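Local coordinates for protein frutapin (PDB 5KRP) that binds carbohydrates as a breadfruit lectin of the jacalin-related family, with four copies of the chain in its assembly, at residues A[6-11]-A[144-149]; A[25-30]-A[43-48]; A[69-74]-A[106-111]. All coordinates share one frame; numbering follows the deposited sequence. Where two conformers were deposited one is given.

Interaction 1 of 3, residues A[6-11]-A[144-149]; sequences ITVGPW and IGVHMA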
loop_
_atom_site.group_PDB
_atom_site.type_symbol
_atom_site.label_atom_id
_atom_site.label_comp_id
_atom_site.label_asym_id
_atom_site.label_seq_id
_atom_site.Cartn_x
_atom_site.Cartn_y
_atom_site.Cartn_z
ATOM N N ILE A 6 -2.738 -1.004 7.220
ATOM C CA ILE A 6 -1.874 -1.216 8.402
ATOM C C ILE A 6 -2.614 -0.729 9.622
ATOM O O ILE A 6 -3.240 0.352 9.598
ATOM C CB ILE A 6 -0.543 -0.496 8.190
ATOM C CG1 ILE A 6 0.231 -1.320 7.147
ATOM C CG2 ILE A 6 0.250 -0.352 9.498
ATOM C CD1 ILE A 6 1.296 -0.520 6.505
ATOM N N THR A 7 -2.573 -1.539 10.691
ATOM C CA THR A 7 -3.213 -1.182 11.942
ATOM C C THR A 7 -2.184 -1.385 13.093
ATOM O O THR A 7 -1.608 -2.481 13.254
ATOM C CB THR A 7 -4.489 -2.024 12.201
ATOM O OG1 THR A 7 -5.363 -1.957 11.058
ATOM C CG2 THR A 7 -5.173 -1.638 13.455
ATOM N N VAL A 8 -1.936 -0.316 13.813
ATOM C CA VAL A 8 -1.075 -0.329 14.955
ATOM C C VAL A 8 -1.840 0.036 16.244
ATOM O O VAL A 8 -2.930 0.628 16.234
ATOM C CB VAL A 8 0.157 0.579 14.768
ATOM C CG1 VAL A 8 1.033 0.007 13.635
ATOM C CG2 VAL A 8 -0.219 2.011 14.448
ATOM N N GLY A 9 -1.219 -0.367 17.362
ATOM C CA GLY A 9 -1.959 -0.399 18.632
ATOM C C GLY A 9 -2.854 -1.647 18.622
ATOM O O GLY A 9 -2.539 -2.676 17.948
ATOM N N PRO A 10 -3.897 -1.679 19.465
ATOM C CA PRO A 10 -4.315 -0.563 20.342
ATOM C C PRO A 10 -3.363 -0.359 21.522
ATOM O O PRO A 10 -2.567 -1.255 21.896
ATOM C CB PRO A 10 -5.726 -1.029 20.843
ATOM C CG PRO A 10 -6.191 -2.001 19.804
ATOM C CD PRO A 10 -4.947 -2.714 19.374
ATOM N N TRP A 11 -3.451 0.828 22.097
ATOM C CA TRP A 11 -2.842 1.190 23.394
ATOM C C TRP A 11 -3.985 1.343 24.386
ATOM O O TRP A 11 -4.961 2.041 24.104
ATOM C CB TRP A 11 -2.075 2.512 23.287
ATOM C CG TRP A 11 -0.808 2.322 22.405
ATOM C CD1 TRP A 11 0.408 1.878 22.776
ATOM C CD2 TRP A 11 -0.713 2.617 20.996
ATOM N NE1 TRP A 11 1.288 1.899 21.703
ATOM C CE2 TRP A 11 0.624 2.332 20.594
ATOM C CE3 TRP A 11 -1.620 3.091 20.059
ATOM C CZ2 TRP A 11 1.074 2.505 19.256
ATOM C CZ3 TRP A 11 -1.214 3.261 18.720
ATOM C CH2 TRP A 11 0.157 2.968 18.339
ATOM N N ILE A 144 -7.289 2.562 22.291
ATOM C CA ILE A 144 -7.383 3.155 20.959
ATOM C C ILE A 144 -6.234 2.714 20.073
ATOM O O ILE A 144 -5.058 2.605 20.499
ATOM C CB ILE A 144 -7.524 4.674 21.058
ATOM C CG1 ILE A 144 -7.830 5.331 19.709
ATOM C CG2 ILE A 144 -6.273 5.334 21.537
ATOM C CD1 ILE A 144 -7.559 6.827 19.845
ATOM N N GLY A 145 -6.610 2.471 18.796
ATOM C CA GLY A 145 -5.653 2.033 17.775
ATOM C C GLY A 145 -5.858 2.820 16.479
ATOM O O GLY A 145 -6.837 3.509 16.348
ATOM N N VAL A 146 -4.922 2.679 15.545
ATOM C CA VAL A 146 -4.924 3.551 14.365
ATOM C C VAL A 146 -4.636 2.776 13.110
ATOM O O VAL A 146 -3.743 1.951 13.031
ATOM C CB VAL A 146 -4.061 4.849 14.460
ATOM C CG1 VAL A 146 -4.473 5.682 15.668
ATOM C CG2 VAL A 146 -2.587 4.554 14.511
ATOM N N HIS A 147 -5.451 3.084 12.088
ATOM C CA HIS A 147 -5.226 2.576 10.741
ATOM C C HIS A 147 -4.398 3.593 9.952
ATOM O O HIS A 147 -4.712 4.792 10.007
ATOM C CB HIS A 147 -6.558 2.400 10.007
ATOM C CG HIS A 147 -7.491 1.398 10.639
ATOM N ND1 HIS A 147 -7.162 0.054 10.779
ATOM C CD2 HIS A 147 -8.754 1.525 11.137
ATOM C CE1 HIS A 147 -8.174 -0.593 11.333
ATOM N NE2 HIS A 147 -9.146 0.276 11.572
ATOM N N MET A 148 -3.408 3.121 9.172
ATOM C CA MET A 148 -2.546 4.025 8.405
ATOM C C MET A 148 -2.510 3.649 6.926
ATOM O O MET A 148 -2.551 2.448 6.581
ATOM C CB MET A 148 -1.109 4.026 8.964
ATOM C CG MET A 148 -1.075 4.400 10.468
ATOM S SD MET A 148 0.607 4.434 11.122
ATOM C CE MET A 148 1.155 5.824 10.134
ATOM N N ALA A 149 -2.315 4.645 6.085
ATOM C CA ALA A 149 -2.135 4.403 4.643
ATOM C C ALA A 149 -1.126 5.364 4.022
ATOM O O ALA A 149 -0.778 6.302 4.648
ATOM C CB ALA A 149 -3.427 4.446 3.905
HETATM O O HOH W 1 -1.949 0.519 4.742
#

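Interaction 2 of 3, residues A[25-30]-A[43-48]; sequences TGIRII and VIYDLN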
loop_
_atom_site.group_PDB
_atom_site.type_symbol
_atom_site.label_atom_id
_atom_site.label_comp_id
_atom_site.label_asym_id
_atom_site.label_seq_id
_atom_site.Cartn_x
_atom_site.Cartn_y
_atom_site.Cartn_z
ATOM N N THR A 25 -10.065 8.277 3.711
ATOM C CA THR A 25 -8.958 8.965 3.032
ATOM C C THR A 25 -8.272 10.007 3.835
ATOM O O THR A 25 -7.246 10.574 3.431
ATOM C CB THR A 25 -9.392 9.476 1.620
ATOM O OG1 THR A 25 -10.579 10.197 1.707
ATOM C CG2 THR A 25 -9.768 8.284 0.779
ATOM N N GLY A 26 -8.810 10.315 5.021
ATOM C CA GLY A 26 -8.182 11.306 5.888
ATOM C C GLY A 26 -9.108 11.657 7.065
ATOM O O GLY A 26 -10.119 10.976 7.300
ATOM N N ILE A 27 -8.645 12.654 7.807
ATOM C CA ILE A 27 -9.297 13.144 9.049
ATOM C C ILE A 27 -9.635 14.642 8.890
ATOM O O ILE A 27 -8.765 15.462 8.641
ATOM C CB ILE A 27 -8.383 12.956 10.255
ATOM C CG1 ILE A 27 -7.827 11.522 10.380
ATOM C CG2 ILE A 27 -9.101 13.310 11.579
ATOM C CD1 ILE A 27 -8.813 10.375 10.439
ATOM N N ARG A 28 -10.874 14.950 9.186
ATOM C CA ARG A 28 -11.359 16.331 9.230
ATOM C C ARG A 28 -11.508 16.836 10.660
ATOM O O ARG A 28 -10.963 17.849 10.991
ATOM C CB ARG A 28 -12.677 16.413 8.499
ATOM C CG ARG A 28 -12.502 16.425 6.961
ATOM C CD ARG A 28 -13.810 16.157 6.267
ATOM N NE ARG A 28 -13.687 16.222 4.816
ATOM C CZ ARG A 28 -13.694 17.319 4.072
ATOM N NH1 ARG A 28 -13.794 18.522 4.638
ATOM N NH2 ARG A 28 -13.525 17.198 2.730
ATOM N N ILE A 29 -12.250 16.094 11.484
ATOM C CA ILE A 29 -12.550 16.528 12.883
ATOM C C ILE A 29 -12.477 15.349 13.792
ATOM O O ILE A 29 -13.053 14.262 13.524
ATOM C CB ILE A 29 -13.963 17.175 12.988
ATOM C CG1 ILE A 29 -14.059 18.462 12.148
ATOM C CG2 ILE A 29 -14.414 17.446 14.455
ATOM C CD1 ILE A 29 -15.484 18.892 11.802
ATOM N N ILE A 30 -11.913 15.628 14.964
ATOM C CA ILE A 30 -11.929 14.666 16.094
ATOM C C ILE A 30 -12.698 15.292 17.268
ATOM O O ILE A 30 -12.403 16.415 17.607
ATOM C CB ILE A 30 -10.518 14.271 16.551
ATOM C CG1 ILE A 30 -9.797 13.544 15.407
ATOM C CG2 ILE A 30 -10.600 13.332 17.758
ATOM C CD1 ILE A 30 -8.305 13.419 15.623
ATOM N N VAL A 43 -15.224 10.631 15.169
ATOM C CA VAL A 43 -14.436 11.318 14.127
ATOM C C VAL A 43 -15.323 11.615 12.910
ATOM O O VAL A 43 -16.160 10.852 12.530
ATOM C CB VAL A 43 -13.278 10.372 13.672
ATOM C CG1 VAL A 43 -12.357 11.037 12.625
ATOM C CG2 VAL A 43 -12.502 9.864 14.880
ATOM N N ILE A 44 -15.128 12.781 12.331
ATOM C CA ILE A 44 -15.623 13.086 10.991
ATOM C C ILE A 44 -14.411 12.863 10.064
ATOM O O ILE A 44 -13.437 13.616 10.084
ATOM C CB ILE A 44 -16.208 14.499 10.878
ATOM C CG1 ILE A 44 -17.576 14.567 11.573
ATOM C CG2 ILE A 44 -16.410 14.938 9.434
ATOM C CD1 ILE A 44 -17.975 15.982 11.901
ATOM N N TYR A 45 -14.486 11.775 9.307
ATOM C CA TYR A 45 -13.430 11.444 8.326
ATOM C C TYR A 45 -13.583 12.262 7.025
ATOM O O TYR A 45 -14.675 12.809 6.747
ATOM C CB TYR A 45 -13.522 9.992 8.016
ATOM C CG TYR A 45 -13.211 9.119 9.214
ATOM C CD1 TYR A 45 -11.884 8.914 9.625
ATOM C CD2 TYR A 45 -14.217 8.560 9.977
ATOM C CE1 TYR A 45 -11.584 8.190 10.742
ATOM C CE2 TYR A 45 -13.904 7.776 11.126
ATOM C CZ TYR A 45 -12.591 7.595 11.490
ATOM O OH TYR A 45 -12.258 6.833 12.619
ATOM N N ASP A 46 -12.516 12.294 6.211
ATOM C CA ASP A 46 -12.654 12.592 4.779
ATOM C C ASP A 46 -12.844 11.314 4.070
ATOM O O ASP A 46 -12.054 10.342 4.303
ATOM C CB ASP A 46 -11.456 13.283 4.204
ATOM C CG ASP A 46 -11.731 13.752 2.735
ATOM O OD1 ASP A 46 -12.585 14.710 2.600
ATOM O OD2 ASP A 46 -11.182 13.054 1.848
ATOM N N LEU A 47 -13.826 11.257 3.179
ATOM C CA LEU A 47 -13.950 10.115 2.253
ATOM C C LEU A 47 -14.014 10.723 0.851
ATOM O O LEU A 47 -15.061 11.236 0.427
ATOM C CB LEU A 47 -15.182 9.286 2.520
ATOM C CG LEU A 47 -15.472 8.065 1.639
ATOM C CD1 LEU A 47 -14.349 7.016 1.780
ATOM C CD2 LEU A 47 -16.845 7.500 1.902
ATOM N N ASN A 48 -12.906 10.569 0.131
ATOM C CA ASN A 48 -12.798 10.969 -1.277
ATOM C C ASN A 48 -13.234 12.389 -1.463
ATOM O O ASN A 48 -13.864 12.742 -2.464
ATOM C CB ASN A 48 -13.567 10.022 -2.120
ATOM C CG ASN A 48 -13.047 8.607 -1.947
ATOM O OD1 ASN A 48 -11.835 8.392 -2.058
ATOM N ND2 ASN A 48 -13.905 7.668 -1.656
#

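Interaction 3 of 3, residues A[69-74]-A[106-111]; sequences ELQFPE and KGRTFG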
loop_
_atom_site.group_PDB
_atom_site.type_symbol
_atom_site.label_atom_id
_atom_site.label_comp_id
_atom_site.label_asym_id
_atom_site.label_seq_id
_atom_site.Cartn_x
_atom_site.Cartn_y
_atom_site.Cartn_z
ATOM N N GLU A 69 -10.580 20.585 15.006
ATOM C CA GLU A 69 -10.910 20.806 13.625
ATOM C C GLU A 69 -9.607 21.028 12.836
ATOM O O GLU A 69 -8.936 22.032 13.023
ATOM C CB GLU A 69 -11.861 21.992 13.512
ATOM C CG GLU A 69 -12.398 22.138 12.096
ATOM C CD GLU A 69 -13.709 22.924 11.984
ATOM O OE1 GLU A 69 -14.317 23.324 13.035
ATOM O OE2 GLU A 69 -14.106 23.071 10.800
ATOM N N LEU A 70 -9.198 20.074 11.997
ATOM C CA LEU A 70 -7.944 20.199 11.237
ATOM C C LEU A 70 -8.252 20.948 9.932
ATOM O O LEU A 70 -9.364 20.841 9.355
ATOM C CB LEU A 70 -7.395 18.809 10.908
ATOM C CG LEU A 70 -7.137 17.920 12.139
ATOM C CD1 LEU A 70 -6.700 16.497 11.803
ATOM C CD2 LEU A 70 -6.102 18.513 13.046
ATOM N N GLN A 71 -7.268 21.699 9.478
ATOM C CA GLN A 71 -7.379 22.407 8.182
ATOM C C GLN A 71 -7.105 21.384 7.014
ATOM O O GLN A 71 -6.081 21.432 6.315
ATOM C CB GLN A 71 -6.410 23.551 8.136
ATOM C CG GLN A 71 -6.596 24.584 9.215
ATOM C CD GLN A 71 -5.437 25.611 9.266
ATOM O OE1 GLN A 71 -4.239 25.257 9.357
ATOM N NE2 GLN A 71 -5.797 26.892 9.212
ATOM N N PHE A 72 -8.008 20.406 6.900
ATOM C CA PHE A 72 -7.907 19.355 5.903
ATOM C C PHE A 72 -8.069 19.974 4.479
ATOM O O PHE A 72 -8.879 20.854 4.329
ATOM C CB PHE A 72 -8.972 18.261 6.180
ATOM C CG PHE A 72 -9.068 17.238 5.109
ATOM C CD1 PHE A 72 -9.876 17.463 3.996
ATOM C CD2 PHE A 72 -8.288 16.101 5.161
ATOM C CE1 PHE A 72 -9.903 16.548 2.980
ATOM C CE2 PHE A 72 -8.294 15.199 4.134
ATOM C CZ PHE A 72 -9.089 15.435 3.016
ATOM N N PRO A 73 -7.331 19.537 3.463
ATOM C CA PRO A 73 -6.387 18.433 3.461
ATOM C C PRO A 73 -4.958 18.787 3.733
ATOM O O PRO A 73 -4.103 17.870 3.844
ATOM C CB PRO A 73 -6.461 17.946 2.017
ATOM C CG PRO A 73 -6.710 19.212 1.261
ATOM C CD PRO A 73 -7.700 19.955 2.081
ATOM N N GLU A 74 -4.643 20.080 3.799
ATOM C CA GLU A 74 -3.238 20.500 3.919
ATOM C C GLU A 74 -2.612 20.138 5.297
ATOM O O GLU A 74 -1.388 19.954 5.382
ATOM C CB GLU A 74 -3.061 22.005 3.747
ATOM C CG GLU A 74 -3.426 22.557 2.397
ATOM C CD GLU A 74 -4.946 22.621 2.161
ATOM O OE1 GLU A 74 -5.743 22.730 3.175
ATOM O OE2 GLU A 74 -5.313 22.534 0.949
ATOM N N LYS A 106 1.539 21.020 10.490
ATOM C CA LYS A 106 1.586 22.483 10.551
ATOM C C LYS A 106 2.117 22.991 11.877
ATOM O O LYS A 106 2.132 24.214 12.116
ATOM C CB LYS A 106 0.209 23.068 10.274
ATOM C CG LYS A 106 -0.336 22.860 8.869
ATOM C CD LYS A 106 0.599 23.337 7.753
ATOM C CE LYS A 106 -0.152 23.404 6.429
ATOM N NZ LYS A 106 0.756 23.845 5.349
ATOM N N GLY A 107 2.578 22.091 12.739
ATOM C CA GLY A 107 3.091 22.486 14.057
ATOM C C GLY A 107 2.043 22.853 15.109
ATOM O O GLY A 107 2.390 23.546 16.076
ATOM N N ARG A 108 0.783 22.451 14.966
ATOM C CA ARG A 108 -0.243 22.700 16.006
ATOM C C ARG A 108 -0.295 21.454 16.915
ATOM O O ARG A 108 -0.150 20.315 16.436
ATOM C CB ARG A 108 -1.633 22.992 15.461
ATOM C CG ARG A 108 -1.839 24.306 14.664
ATOM C CD ARG A 108 -3.051 24.151 13.707
ATOM N NE ARG A 108 -4.230 24.748 14.174
ATOM C CZ ARG A 108 -5.497 24.462 13.842
ATOM N NH1 ARG A 108 -5.910 23.509 12.964
ATOM N NH2 ARG A 108 -6.413 25.166 14.490
ATOM N N THR A 109 -0.482 21.704 18.205
ATOM C CA THR A 109 -0.690 20.667 19.241
ATOM C C THR A 109 -2.075 20.783 19.784
ATOM O O THR A 109 -2.570 21.874 20.099
ATOM C CB THR A 109 0.356 20.782 20.326
ATOM O OG1 THR A 109 1.639 20.519 19.750
ATOM C CG2 THR A 109 0.088 19.756 21.498
ATOM N N PHE A 110 -2.790 19.666 19.844
ATOM C CA PHE A 110 -4.084 19.658 20.441
ATOM C C PHE A 110 -3.990 18.704 21.645
ATOM O O PHE A 110 -3.745 17.494 21.457
ATOM C CB PHE A 110 -5.117 19.129 19.481
ATOM C CG PHE A 110 -5.371 20.047 18.367
ATOM C CD1 PHE A 110 -6.325 20.989 18.463
ATOM C CD2 PHE A 110 -4.675 19.900 17.168
ATOM C CE1 PHE A 110 -6.576 21.852 17.398
ATOM C CE2 PHE A 110 -4.920 20.749 16.105
ATOM C CZ PHE A 110 -5.877 21.725 16.221
ATOM N N GLY A 111 -4.151 19.271 22.844
ATOM C CA GLY A 111 -4.033 18.544 24.104
ATOM C C GLY A 111 -2.813 18.963 24.860
ATOM O O GLY A 111 -2.108 19.979 24.489
#

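Interaction 1 of 3, residues A[6-11]-A[144-149]
Ile144 and Trp11 form a hydrogen-bonded antiparallel pair. Trp11 N donates to Ile144 O, and Ile144 N donates back to Trp11 O. The first of these bonds is straight at the hydrogen (169°), but the nitrogen stands above the carbonyl plane. Ile144 O also lies at the edge of the indole, 3.5 Å from Trp11 CE3. The same oxygen receives a CA-H...O contact from Pro10. The indole folds back beside its own backbone N, chi1 -69°, with one face over Gly9 CA. It stacks with Phe121, and its NE1 donates to Asn122 O of the second subunit.

Gly145 comes next, where the register slips by one residue in a beta bulge. Gly145 CA comes within 3.9 Å of Pro10 CA. A cis peptide precedes Pro10, and Gly9 has a phi of 77°, a value that favours glycine; the extra residue of the bulge lies on this strand. Beyond it, Val146 and Val8 exchange two backbone bonds. Their CG2 methyls meet at 3.5 Å, but Val146 has two conformers, so the apparent tightness is doubtful. Leu123 touches both valines. The two segments are neighbouring strands of one four-stranded sheet of the beta-prism fold known for jacalin-related lectins, and they set the first strand of the chain beside the last.

His147 emerges on the face opposite the valines. It runs side by side with Thr7, and Thr7 OG1 lies in the plane of the imidazole, 2.7 Å from His147 ND1. Either atom could be the donor. His147 NE2 is bonded to Asp20 OD1, so both ring nitrogens have partners.

Met148 N donates to Ile6 O at 2.8 Å. Met148 SD lies 4.2 Å from Val8 CG2. One water bridges the strands here: it donates to Met148 O and accepts from Ile6 N at 3.0 Å.

Interaction 2 of 3, residues A[25-30]-A[43-48]
Arg28 reaches Asp46 side-on, and both nitrogens it uses go to a single carboxylate oxygen. Arg28 NH2 lies 2.7 Å from Asp46 OD1 and Arg28 NE 2.9 Å from it. NE takes the anti lone pair, while NH2 arrives nearly along the C-O axis. The guanidinium and carboxylate planes are 37° apart, so the salt bridge is not flat. The arginine chain is extended from CG to NE, which carries its CD past Tyr45 O.

The other oxygen, Asp46 OD2, accepts from Thr25 OG1 on its anti side, well out of the carboxylate plane, and also from Gly49 N. Thr25 OG1 in turn accepts from Asn48 N at 2.8 Å. The carboxylate is therefore held from several directions. Its negative charge is probably stabilised by these donors.

Ile29 and Ile44 lie alongside each other, pointing the same way, and their CD1 ends touch. Tyr45 and Ile27 also lie side by side, with Ile27 CD1 3.5 Å from Tyr45 CD1. Val43 CG1 sits over the centre of that ring. The phenol OH is bonded to Asp21 and to Phe133 N.

Arg28 N and Ile29 N both donate to Ile44 O, and Thr25 and Gly26 both face Asp46. These are two classic beta bulges, in an antiparallel hairpin that forms the middle of one sheet of the jacalin-type beta prism.

Interaction 3 of 3, residues A[69-74]-A[106-111]
Arg108 NH1 is the polar atom that ties the two segments together. Arg108 NH1 donates to Glu69 O at 3.4 Å, a weak bond, with the oxygen near the guanidinium plane. Its stronger partner is Glu75 OE1, just past the first segment, which forms a salt bridge with it. Gln71 N donates to the same Glu75 oxygen, so that carboxylate links the arginine to the backbone of the turn.

The arginine chain bends at chi3 (101°), and its guanidinium comes to lie beside Phe110, two residues further along the chain. Phe110 CZ stands 3.6 Å above the centre of the guanidinium plane. Seen from the ring, NH1 is at the edge and in plane, so the ring meets the flat group edge-on. Gln71 crosses the arginine at about a right angle. Gln71 CG is 4.0 Å from Arg108 NH1.

There is one apolar touch. Leu70 CD2 meets Phe110 CE2 at 4.0 Å, the two side chains crossing at a slant. Leu70 is the buried residue here, and it also packs on Thr104 and Ile27.

Gln71 is the centre of an inverse gamma turn, closed by a weak bond from Phe72 N to Leu70 O. A cis peptide then leads into Pro73. Beyond it, Lys106 CE passes 3.8 Å from Glu74 O, whose own donor is Asn105 ND2. The charged ends do not pair: Lys106 NZ and Glu74 OE1 stay 6.9 Å apart.

The contact joins the loop after strand 64-69 to the turn that leads into strand 109-114 and to the start of that strand, on the protein surface. With one weak direct bond, one apolar touch and a salt bridge through Glu75, its polar hold probably rests more on that glutamate than on bonds between the two segments.

From the N terminus, strand 6-11 enters first and finds its partner only at 144-149, so interaction 1 closes a loop that spans nearly the whole chain. The other two contacts fall within that loop and follow one another in series. Interaction 2 closes a short hairpin. Interaction 3 opens after it and bridges from the sheet holding that hairpin to the sheet of strand 109-114. Interactions 2 and 3 touch: Arg28 O lies 3.0 Å from Leu70 N, a probable hydrogen bond, and Phe72 packs against Arg28 and Asp46. Interaction 1 stands apart, its centre about 15 Å from that of interaction 2. Each of the three sheets thus takes part.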